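Local coordinates for glycosylation Associate Protein 2 (PDB 6OYC) that probably takes part, within the Gap123 complex of the accessory Sec system, in the glycosylation and secretion of a streptococcal adhesin, possibly binding its sugars, at residues F80-V83 against Y84-F87; E222-D225 against L226-L229; S431-K434 against L435-F439; Q141-N144 against D145-V149. All coordinates share one frame; numbering follows the deposited sequence.

Contact 1: F80-V83 against Y84-F87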
loop_
_atom_site.group_PDB
_atom_site.type_symbol
_atom_site.label_atom_id
_atom_site.label_comp_id
_atom_site.label_asym_id
_atom_site.label_seq_id
_atom_site.Cartn_x
_atom_site.Cartn_y
_atom_site.Cartn_z
ATOM N N PHE B 80 12.159 22.172 -4.922
ATOM C CA PHE B 80 10.977 22.184 -5.771
ATOM C C PHE B 80 10.364 20.807 -6.023
ATOM O O PHE B 80 9.304 20.745 -6.643
ATOM C CB PHE B 80 11.311 22.828 -7.128
ATOM C CG PHE B 80 11.867 24.219 -7.019
ATOM C CD1 PHE B 80 11.027 25.300 -6.740
ATOM C CD2 PHE B 80 13.232 24.454 -7.192
ATOM C CE1 PHE B 80 11.544 26.590 -6.629
ATOM C CE2 PHE B 80 13.751 25.742 -7.084
ATOM C CZ PHE B 80 12.906 26.814 -6.802
ATOM N N PHE B 81 10.990 19.710 -5.590
ATOM C CA PHE B 81 10.526 18.378 -5.970
ATOM C C PHE B 81 10.591 17.421 -4.789
ATOM O O PHE B 81 11.512 17.486 -3.972
ATOM C CB PHE B 81 11.348 17.815 -7.146
ATOM C CG PHE B 81 11.126 18.561 -8.432
ATOM C CD1 PHE B 81 9.977 18.336 -9.196
ATOM C CD2 PHE B 81 12.042 19.525 -8.859
ATOM C CE1 PHE B 81 9.750 19.050 -10.367
ATOM C CE2 PHE B 81 11.835 20.232 -10.025
ATOM C CZ PHE B 81 10.676 20.000 -10.787
ATOM N N GLU B 82 9.607 16.533 -4.716
ATOM C CA GLU B 82 9.484 15.533 -3.667
ATOM C C GLU B 82 10.168 14.245 -4.096
ATOM O O GLU B 82 10.493 14.046 -5.265
ATOM C CB GLU B 82 8.006 15.252 -3.362
ATOM C CG GLU B 82 7.245 16.454 -2.865
ATOM C CD GLU B 82 7.729 16.892 -1.496
ATOM O OE1 GLU B 82 7.619 16.082 -0.538
ATOM O OE2 GLU B 82 8.234 18.033 -1.382
ATOM N N VAL B 83 10.341 13.338 -3.136
ATOM C CA VAL B 83 10.858 12.021 -3.475
ATOM C C VAL B 83 9.981 11.346 -4.545
ATOM O O VAL B 83 8.776 11.618 -4.670
ATOM C CB VAL B 83 10.965 11.158 -2.206
ATOM C CG1 VAL B 83 12.113 11.681 -1.316
ATOM C CG2 VAL B 83 9.628 11.142 -1.450
ATOM N N TYR B 84 10.612 10.471 -5.335
ATOM C CA TYR B 84 9.973 9.713 -6.420
ATOM C C TYR B 84 9.455 10.582 -7.557
ATOM O O TYR B 84 8.912 10.040 -8.528
ATOM C CB TYR B 84 8.817 8.851 -5.897
ATOM C CG TYR B 84 9.270 7.924 -4.810
ATOM C CD1 TYR B 84 10.179 6.910 -5.086
ATOM C CD2 TYR B 84 8.818 8.073 -3.507
ATOM C CE1 TYR B 84 10.614 6.047 -4.094
ATOM C CE2 TYR B 84 9.249 7.225 -2.513
ATOM C CZ TYR B 84 10.164 6.216 -2.811
ATOM O OH TYR B 84 10.613 5.361 -1.823
ATOM N N GLU B 85 9.622 11.907 -7.467
ATOM C CA GLU B 85 9.246 12.796 -8.560
ATOM C C GLU B 85 10.386 13.040 -9.530
ATOM O O GLU B 85 10.218 13.790 -10.492
ATOM C CB GLU B 85 8.736 14.137 -8.022
ATOM C CG GLU B 85 7.382 14.027 -7.332
ATOM C CD GLU B 85 6.794 15.384 -6.945
ATOM O OE1 GLU B 85 7.496 16.418 -7.071
ATOM O OE2 GLU B 85 5.631 15.402 -6.488
ATOM N N VAL B 86 11.544 12.437 -9.304
ATOM C CA VAL B 86 12.724 12.696 -10.112
ATOM C C VAL B 86 13.004 11.464 -10.956
ATOM O O VAL B 86 12.862 10.325 -10.482
ATOM C CB VAL B 86 13.929 13.069 -9.222
ATOM C CG1 VAL B 86 15.186 13.317 -10.067
ATOM C CG2 VAL B 86 13.573 14.300 -8.401
ATOM N N PHE B 87 13.397 11.690 -12.211
ATOM C CA PHE B 87 13.585 10.598 -13.152
ATOM C C PHE B 87 14.925 10.719 -13.857
ATOM O O PHE B 87 15.336 11.813 -14.256
ATOM C CB PHE B 87 12.419 10.575 -14.156
ATOM C CG PHE B 87 11.120 10.241 -13.512
ATOM C CD1 PHE B 87 10.386 11.224 -12.850
ATOM C CD2 PHE B 87 10.642 8.935 -13.520
ATOM C CE1 PHE B 87 9.187 10.919 -12.211
ATOM C CE2 PHE B 87 9.440 8.623 -12.895
ATOM C CZ PHE B 87 8.708 9.621 -12.237
#
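Glu82 and Glu85 close a type II beta turn with Val83 and Tyr84 at its corners: Glu85 N donates to Glu82 O over 3.2 Å, and Tyr84 takes the positive phi that belongs to the third position of such a turn. The side chain of Glu85 then ties the turn a second time. Its CG is anti to the carbonyl carbon (chi1 -70°) and the chain beyond is extended, which carries the carboxylate back over the turn to the backbone of Glu82. There Glu82 N reaches Glu85 OE1 at 3.2 Å, with a nearly straight N-H...O angle of 174°, but it comes from above the carboxylate plane. The same oxygen, Glu85 OE1, lies at the edge of the Phe81 ring, 3.8 Å from Phe81 CD1, with carboxylate and ring planes 77° apart. Glu82 runs alongside Glu85, with Glu82 CB 3.8 Å from Glu85 CD; its own carboxylate bends off to a salt bridge with Lys317, which probably eases the nearness of two acids. At the corner Val83 and Tyr84 lie side by side, Val83 CG2 3.8 Å from Tyr84 CD2, and the tyrosine hydroxyl bonds to Phe288 O. Phe81 CB also meets Val86 CG2 at 4.3 Å, a loose apolar touch. Both side chains pack on strand 62-65 as well, Phe81 on Leu63 and Val86 on Leu65. The arrangement is a type II turn with a side-chain-to-backbone bond across it, leading into strand 86-89 of the parallel five-stranded sheet.

Contact 2: E222-D225 against L226-L229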
loop_
_atom_site.group_PDB
_atom_site.type_symbol
_atom_site.label_atom_id
_atom_site.label_comp_id
_atom_site.label_asym_id
_atom_site.label_seq_id
_atom_site.Cartn_x
_atom_site.Cartn_y
_atom_site.Cartn_z
ATOM N N GLU B 222 -5.329 -14.911 -19.504
ATOM C CA GLU B 222 -5.463 -16.294 -19.084
ATOM C C GLU B 222 -4.202 -16.721 -18.361
ATOM O O GLU B 222 -3.194 -16.009 -18.361
ATOM C CB GLU B 222 -5.740 -17.210 -20.271
ATOM C CG GLU B 222 -4.734 -17.066 -21.372
ATOM C CD GLU B 222 -5.252 -17.588 -22.696
ATOM O OE1 GLU B 222 -6.087 -16.906 -23.328
ATOM O OE2 GLU B 222 -4.823 -18.681 -23.109
ATOM N N LYS B 223 -4.285 -17.911 -17.751
ATOM C CA LYS B 223 -3.238 -18.590 -16.976
ATOM C C LYS B 223 -2.262 -17.657 -16.269
ATOM O O LYS B 223 -2.605 -17.076 -15.238
ATOM C CB LYS B 223 -2.445 -19.572 -17.855
ATOM C CG LYS B 223 -3.088 -19.863 -19.194
ATOM C CD LYS B 223 -2.450 -21.048 -19.890
ATOM C CE LYS B 223 -2.968 -21.140 -21.298
ATOM N NZ LYS B 223 -2.165 -20.264 -22.212
ATOM N N GLU B 224 -1.041 -17.528 -16.797
ATOM C CA GLU B 224 0.019 -16.854 -16.050
ATOM C C GLU B 224 -0.253 -15.364 -15.914
ATOM O O GLU B 224 0.116 -14.760 -14.900
ATOM C CB GLU B 224 1.377 -17.104 -16.712
ATOM C CG GLU B 224 2.558 -16.280 -16.142
ATOM C CD GLU B 224 2.783 -16.440 -14.618
ATOM O OE1 GLU B 224 3.425 -15.542 -14.023
ATOM O OE2 GLU B 224 2.344 -17.458 -14.021
ATOM N N ASP B 225 -0.914 -14.764 -16.908
ATOM C CA ASP B 225 -1.278 -13.353 -16.816
ATOM C C ASP B 225 -2.168 -13.079 -15.611
ATOM O O ASP B 225 -2.047 -12.027 -14.979
ATOM C CB ASP B 225 -1.967 -12.902 -18.102
ATOM C CG ASP B 225 -0.991 -12.720 -19.238
ATOM O OD1 ASP B 225 0.211 -12.593 -18.938
ATOM O OD2 ASP B 225 -1.409 -12.707 -20.413
ATOM N N LEU B 226 -3.067 -14.010 -15.271
ATOM C CA LEU B 226 -3.965 -13.772 -14.143
ATOM C C LEU B 226 -3.259 -13.848 -12.804
ATOM O O LEU B 226 -3.853 -13.451 -11.796
ATOM C CB LEU B 226 -5.125 -14.762 -14.161
ATOM C CG LEU B 226 -6.024 -14.562 -15.375
ATOM C CD1 LEU B 226 -7.229 -15.512 -15.348
ATOM C CD2 LEU B 226 -6.475 -13.108 -15.450
ATOM N N ASN B 227 -2.029 -14.372 -12.774
ATOM C CA ASN B 227 -1.163 -14.347 -11.600
ATOM C C ASN B 227 -0.497 -12.997 -11.396
ATOM O O ASN B 227 0.102 -12.770 -10.335
ATOM C CB ASN B 227 -0.071 -15.419 -11.715
ATOM C CG ASN B 227 -0.603 -16.821 -11.497
ATOM O OD1 ASN B 227 -1.577 -17.030 -10.770
ATOM N ND2 ASN B 227 0.032 -17.786 -12.129
ATOM N N GLN B 228 -0.568 -12.119 -12.388
ATOM C CA GLN B 228 0.119 -10.842 -12.373
ATOM C C GLN B 228 -0.886 -9.707 -12.316
ATOM O O GLN B 228 -2.056 -9.852 -12.673
ATOM C CB GLN B 228 1.008 -10.675 -13.618
ATOM C CG GLN B 228 2.116 -11.714 -13.743
ATOM C CD GLN B 228 2.889 -11.903 -12.436
ATOM O OE1 GLN B 228 3.082 -10.953 -11.666
ATOM N NE2 GLN B 228 3.335 -13.134 -12.184
ATOM N N LEU B 229 -0.398 -8.561 -11.865
ATOM C CA LEU B 229 -1.146 -7.326 -12.005
ATOM C C LEU B 229 -1.566 -7.110 -13.461
ATOM O O LEU B 229 -0.815 -7.383 -14.401
ATOM C CB LEU B 229 -0.281 -6.169 -11.506
ATOM C CG LEU B 229 -1.022 -5.027 -10.829
ATOM C CD1 LEU B 229 -1.685 -5.514 -9.538
ATOM C CD2 LEU B 229 -0.035 -3.904 -10.545
#
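Glu224 reaches forward to Asn227 and Gln228 and holds both side-chain amides, in a short run of successive turns that joins strand 215-222 to strand 230-232. From CB the chain sets out with CG anti to the backbone N, then bends at chi2 (56°), which brings the carboxylate round to the side chains three and four residues ahead. Glu224 CD lies 3.9 Å from Asn227 ND2, and beyond it the two oxygens part company. Glu224 OE2 receives Asn227 ND2 at 3.0 Å; the bond is nearly straight and lies in the plane of the amide, yet it arrives from above the carboxylate plane. Glu224 OE1 takes Gln228 NE2, also at 3.0 Å, on its syn side but out of the carboxylate plane. One carboxylate thus serves two amides, whose planes are turned 64° (Asn227) and 44° (Gln228) against it.

The backbone bonds each span three residues. Asn227 N bonds to Glu224 O and Gln228 N to Asp225 O, while Leu226 N to Lys223 O is weak. Leu226 is the buried residue here, packing on His192, Ile200 and Leu202, whereas Glu224, Asn227 and Gln228 lie on the surface. At the start of the run Lys223 NZ makes a salt bridge of 3.2 Å to Glu222 OE2, using that oxygen's anti lone pair; the other oxygen, Glu222 OE1, is paired with Arg201.

Contact 3: S431-K434 against L435-F439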
loop_
_atom_site.group_PDB
_atom_site.type_symbol
_atom_site.label_atom_id
_atom_site.label_comp_id
_atom_site.label_asym_id
_atom_site.label_seq_id
_atom_site.Cartn_x
_atom_site.Cartn_y
_atom_site.Cartn_z
ATOM N N SER B 431 -9.250 -23.963 17.456
ATOM C CA SER B 431 -8.560 -23.091 16.508
ATOM C C SER B 431 -8.453 -21.670 17.041
ATOM O O SER B 431 -7.447 -20.987 16.814
ATOM C CB SER B 431 -9.286 -23.095 15.159
ATOM O OG SER B 431 -8.886 -24.192 14.355
ATOM N N SER B 432 -9.480 -21.204 17.750
ATOM C CA SER B 432 -9.456 -19.838 18.265
ATOM C C SER B 432 -8.283 -19.627 19.223
ATOM O O SER B 432 -7.562 -18.623 19.130
ATOM C CB SER B 432 -10.786 -19.517 18.941
ATOM O OG SER B 432 -11.743 -19.097 17.989
ATOM N N GLU B 433 -8.059 -20.581 20.135
ATOM C CA GLU B 433 -6.932 -20.462 21.052
ATOM C C GLU B 433 -5.610 -20.615 20.307
ATOM O O GLU B 433 -4.609 -19.976 20.657
ATOM C CB GLU B 433 -7.067 -21.483 22.193
ATOM C CG GLU B 433 -6.365 -22.835 21.971
ATOM C CD GLU B 433 -6.629 -23.821 23.110
ATOM O OE1 GLU B 433 -7.325 -23.421 24.068
ATOM O OE2 GLU B 433 -6.150 -24.985 23.048
ATOM N N LYS B 434 -5.599 -21.450 19.266
ATOM C CA LYS B 434 -4.410 -21.590 18.430
ATOM C C LYS B 434 -4.038 -20.266 17.771
ATOM O O LYS B 434 -2.852 -19.922 17.667
ATOM C CB LYS B 434 -4.647 -22.661 17.361
ATOM C CG LYS B 434 -4.479 -24.104 17.811
ATOM C CD LYS B 434 -4.182 -25.003 16.606
ATOM C CE LYS B 434 -4.197 -26.475 16.994
ATOM N NZ LYS B 434 -5.446 -26.824 17.737
ATOM N N LEU B 435 -5.043 -19.526 17.299
ATOM C CA LEU B 435 -4.786 -18.222 16.703
ATOM C C LEU B 435 -4.293 -17.231 17.752
ATOM O O LEU B 435 -3.400 -16.422 17.474
ATOM C CB LEU B 435 -6.049 -17.711 16.008
ATOM C CG LEU B 435 -6.077 -16.276 15.485
ATOM C CD1 LEU B 435 -4.863 -16.021 14.618
ATOM C CD2 LEU B 435 -7.372 -16.001 14.700
ATOM N N ASN B 436 -4.864 -17.270 18.958
ATOM C CA ASN B 436 -4.308 -16.474 20.047
ATOM C C ASN B 436 -2.845 -16.831 20.268
ATOM O O ASN B 436 -1.978 -15.953 20.350
ATOM C CB ASN B 436 -5.111 -16.688 21.328
ATOM C CG ASN B 436 -6.404 -15.900 21.347
ATOM O OD1 ASN B 436 -6.638 -15.054 20.494
ATOM N ND2 ASN B 436 -7.256 -16.182 22.322
ATOM N N ASN B 437 -2.542 -18.126 20.312
ATOM C CA ASN B 437 -1.183 -18.541 20.623
ATOM C C ASN B 437 -0.224 -18.209 19.491
ATOM O O ASN B 437 0.970 -17.985 19.735
ATOM C CB ASN B 437 -1.175 -20.030 20.959
ATOM C CG ASN B 437 -1.854 -20.315 22.298
ATOM O OD1 ASN B 437 -1.827 -19.477 23.204
ATOM N ND2 ASN B 437 -2.478 -21.477 22.420
ATOM N N TYR B 438 -0.733 -18.158 18.257
ATOM C CA TYR B 438 0.070 -17.745 17.111
ATOM C C TYR B 438 0.761 -16.412 17.361
ATOM O O TYR B 438 1.940 -16.236 17.025
ATOM C CB TYR B 438 -0.834 -17.650 15.886
ATOM C CG TYR B 438 -0.116 -17.480 14.576
ATOM C CD1 TYR B 438 0.476 -18.564 13.943
ATOM C CD2 TYR B 438 -0.062 -16.245 13.954
ATOM C CE1 TYR B 438 1.111 -18.419 12.725
ATOM C CE2 TYR B 438 0.578 -16.089 12.736
ATOM C CZ TYR B 438 1.158 -17.182 12.128
ATOM O OH TYR B 438 1.792 -17.038 10.925
ATOM N N PHE B 439 0.042 -15.459 17.947
ATOM C CA PHE B 439 0.648 -14.171 18.257
ATOM C C PHE B 439 1.763 -14.308 19.298
ATOM O O PHE B 439 2.881 -13.811 19.095
ATOM C CB PHE B 439 -0.424 -13.188 18.736
ATOM C CG PHE B 439 0.134 -11.863 19.181
ATOM C CD1 PHE B 439 0.374 -10.854 18.257
ATOM C CD2 PHE B 439 0.443 -11.634 20.517
ATOM C CE1 PHE B 439 0.900 -9.641 18.662
ATOM C CE2 PHE B 439 0.967 -10.425 20.926
ATOM C CZ PHE B 439 1.198 -9.428 20.004
#
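Ser431 O accepts Leu435 N at 2.9 Å, the first of four successive i to i+4 backbone bonds across this part of helix 429-444. Asn436 N to Ser432 O, Asn437 N to Glu433 O and Tyr438 N to Lys434 O follow at 2.8 to 3.0 Å.

The closely packed flank is made by Ser431, Ser432 and Leu435, all buried. Leu435, with CG anti to the backbone N (chi1 171°), leads off to Gln420 of helix 416-424, which Ser431 also touches. Ser432 OG bonds to Gln420 and Gln403, and Asn436 ND2 to Thr400. Tyr438 is held too, touching Ile338 and bonding Glu344 through its hydroxyl.

The solvent flank, with Glu433, Lys434 and Asn437, is looser. Glu433 and Asn437 run side by side with Glu433 CG 4.1 Å from Asn437 ND2, carboxylate and amide planes 43° apart. That amide folds back over its own helix, where Asn437 ND2 lies 3.1 Å from Glu433 O at an angle too poor for a hydrogen bond. This is an amphipathic helix of the C-terminal alpha/beta region, packed on helix 416-424, in a fold consistent with the alpha/beta hydrolases.

Contact 4: Q141-N144 against D145-V149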
loop_
_atom_site.group_PDB
_atom_site.type_symbol
_atom_site.label_atom_id
_atom_site.label_comp_id
_atom_site.label_asym_id
_atom_site.label_seq_id
_atom_site.Cartn_x
_atom_site.Cartn_y
_atom_site.Cartn_z
ATOM N N GLN B 141 -21.696 -14.257 -10.056
ATOM C CA GLN B 141 -22.861 -15.012 -10.514
ATOM C C GLN B 141 -22.341 -16.175 -11.359
ATOM O O GLN B 141 -21.901 -15.979 -12.497
ATOM C CB GLN B 141 -23.821 -14.118 -11.294
ATOM C CG GLN B 141 -24.474 -13.042 -10.442
ATOM C CD GLN B 141 -25.162 -11.956 -11.256
ATOM O OE1 GLN B 141 -24.591 -11.395 -12.202
ATOM N NE2 GLN B 141 -26.392 -11.652 -10.891
ATOM N N ILE B 142 -22.354 -17.381 -10.786
ATOM C CA ILE B 142 -21.923 -18.569 -11.512
ATOM C C ILE B 142 -22.986 -18.930 -12.537
ATOM O O ILE B 142 -24.177 -18.663 -12.343
ATOM C CB ILE B 142 -21.667 -19.732 -10.529
ATOM C CG1 ILE B 142 -20.611 -19.330 -9.506
ATOM C CG2 ILE B 142 -21.174 -21.010 -11.250
ATOM C CD1 ILE B 142 -20.844 -19.995 -8.167
ATOM N N ARG B 143 -22.563 -19.500 -13.660
ATOM C CA ARG B 143 -23.559 -19.939 -14.627
ATOM C C ARG B 143 -24.470 -20.970 -13.968
ATOM O O ARG B 143 -24.005 -21.851 -13.236
ATOM C CB ARG B 143 -22.899 -20.493 -15.886
ATOM C CG ARG B 143 -22.355 -21.890 -15.806
ATOM C CD ARG B 143 -22.077 -22.341 -17.211
ATOM N NE ARG B 143 -20.857 -23.119 -17.296
ATOM C CZ ARG B 143 -20.815 -24.435 -17.138
ATOM N NH1 ARG B 143 -21.933 -25.097 -16.880
ATOM N NH2 ARG B 143 -19.663 -25.079 -17.246
ATOM N N ASN B 144 -25.779 -20.819 -14.190
ATOM C CA ASN B 144 -26.768 -21.516 -13.369
ATOM C C ASN B 144 -26.807 -23.018 -13.610
ATOM O O ASN B 144 -27.319 -23.747 -12.758
ATOM C CB ASN B 144 -28.145 -20.910 -13.598
ATOM C CG ASN B 144 -28.234 -19.504 -13.031
ATOM O OD1 ASN B 144 -27.491 -18.608 -13.441
ATOM N ND2 ASN B 144 -29.105 -19.315 -12.060
ATOM N N ASP B 145 -26.265 -23.499 -14.728
ATOM C CA ASP B 145 -26.259 -24.925 -15.018
ATOM C C ASP B 145 -24.922 -25.580 -14.683
ATOM O O ASP B 145 -24.639 -26.672 -15.189
ATOM C CB ASP B 145 -26.639 -25.181 -16.485
ATOM C CG ASP B 145 -25.628 -24.620 -17.468
ATOM O OD1 ASP B 145 -24.886 -23.683 -17.098
ATOM O OD2 ASP B 145 -25.578 -25.110 -18.617
ATOM N N PHE B 146 -24.099 -24.942 -13.842
ATOM C CA PHE B 146 -22.825 -25.542 -13.467
ATOM C C PHE B 146 -23.046 -26.832 -12.685
ATOM O O PHE B 146 -23.780 -26.857 -11.696
ATOM C CB PHE B 146 -21.982 -24.580 -12.634
ATOM C CG PHE B 146 -20.654 -25.163 -12.220
ATOM C CD1 PHE B 146 -19.781 -25.671 -13.173
ATOM C CD2 PHE B 146 -20.292 -25.234 -10.885
ATOM C CE1 PHE B 146 -18.566 -26.219 -12.802
ATOM C CE2 PHE B 146 -19.076 -25.779 -10.507
ATOM C CZ PHE B 146 -18.210 -26.274 -11.465
ATOM N N GLU B 147 -22.367 -27.897 -13.113
ATOM C CA GLU B 147 -22.584 -29.251 -12.612
ATOM C C GLU B 147 -21.723 -29.587 -11.393
ATOM O O GLU B 147 -22.058 -30.514 -10.649
ATOM C CB GLU B 147 -22.290 -30.280 -13.729
ATOM C CG GLU B 147 -22.868 -29.956 -15.128
ATOM C CD GLU B 147 -22.145 -28.793 -15.864
ATOM O OE1 GLU B 147 -21.051 -28.380 -15.396
ATOM O OE2 GLU B 147 -22.687 -28.272 -16.892
ATOM N N GLY B 148 -20.626 -28.879 -11.176
ATOM C CA GLY B 148 -19.691 -29.253 -10.140
ATOM C C GLY B 148 -20.119 -28.837 -8.750
ATOM O O GLY B 148 -21.280 -28.520 -8.482
ATOM N N VAL B 149 -19.146 -28.828 -7.857
ATOM C CA VAL B 149 -19.343 -28.443 -6.469
ATOM C C VAL B 149 -18.949 -26.981 -6.279
ATOM O O VAL B 149 -17.981 -26.482 -6.877
ATOM C CB VAL B 149 -18.558 -29.368 -5.516
ATOM C CG1 VAL B 149 -18.743 -30.829 -5.914
ATOM C CG2 VAL B 149 -17.112 -29.029 -5.508
#
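Arg143 and Asp145 turn toward each other across a beta turn, both with CG between the backbone N and the carbonyl carbon (chi1 78° and 65°). That shared setting brings Asp145 OD1 alongside the arginine's aliphatic stem, 3.1 Å from Arg143 CD. The arginine chain then bends near its end, which brings Arg143 NH1 to Asp145 OD1 in a salt bridge of 3.3 Å, its hydrogen bond weak. Glu147 comes in from further along the chain, and Glu147 OE2 takes Arg143 NH1 at 3.3 Å on the syn side, close to the guanidinium plane. NH1 therefore joins two carboxylates, and the three residues form a small salt-bridge network; Arg143 NE is held separately by Phe170 O.

The backbone makes a type I beta turn from Arg143 to Phe146, with Phe146 N on Arg143 O at 3.2 Å. It leads from edge strand 140-142 of one antiparallel sheet toward strand 149-153 of another.

The ring of Phe146 comes up to the flat end of the arginine. Phe146 CD1 lies over one face of the guanidinium, offset toward its rim and 4.1 Å from Arg143 NH2, while the arginine meets the ring at its edge; the two planes are nearly perpendicular, 84° apart. Gly148 N sits over the centre of the ring, on one of its faces. Ile142 CG2 meets Phe146 CB at 3.9 Å, and both side chains rest on Leu160 of strand 157-165.

Overall arrangement
All four contacts are local, and no two touch. Contacts 4 and 2 are the closest pair by centres, 23 Å apart with nearest atoms about 15 Å apart, and both belong to the antiparallel beta region: contact 4 takes in the end of edge strand 140-142 and contact 2 the end of strand 215-222, the opposite edge of the same five-stranded sheet. Contact 1 leads into the parallel sheet nearer the N-terminus, and its centre is 32 Å from that of contact 2. Contact 3 lies on a helix of the C-terminal region, 45 Å from contact 1 between centres and across the middle of the chain. That region also carries Ser371, His491 and Asp461, arranged like a hydrolase triad, though their role is unconfirmed.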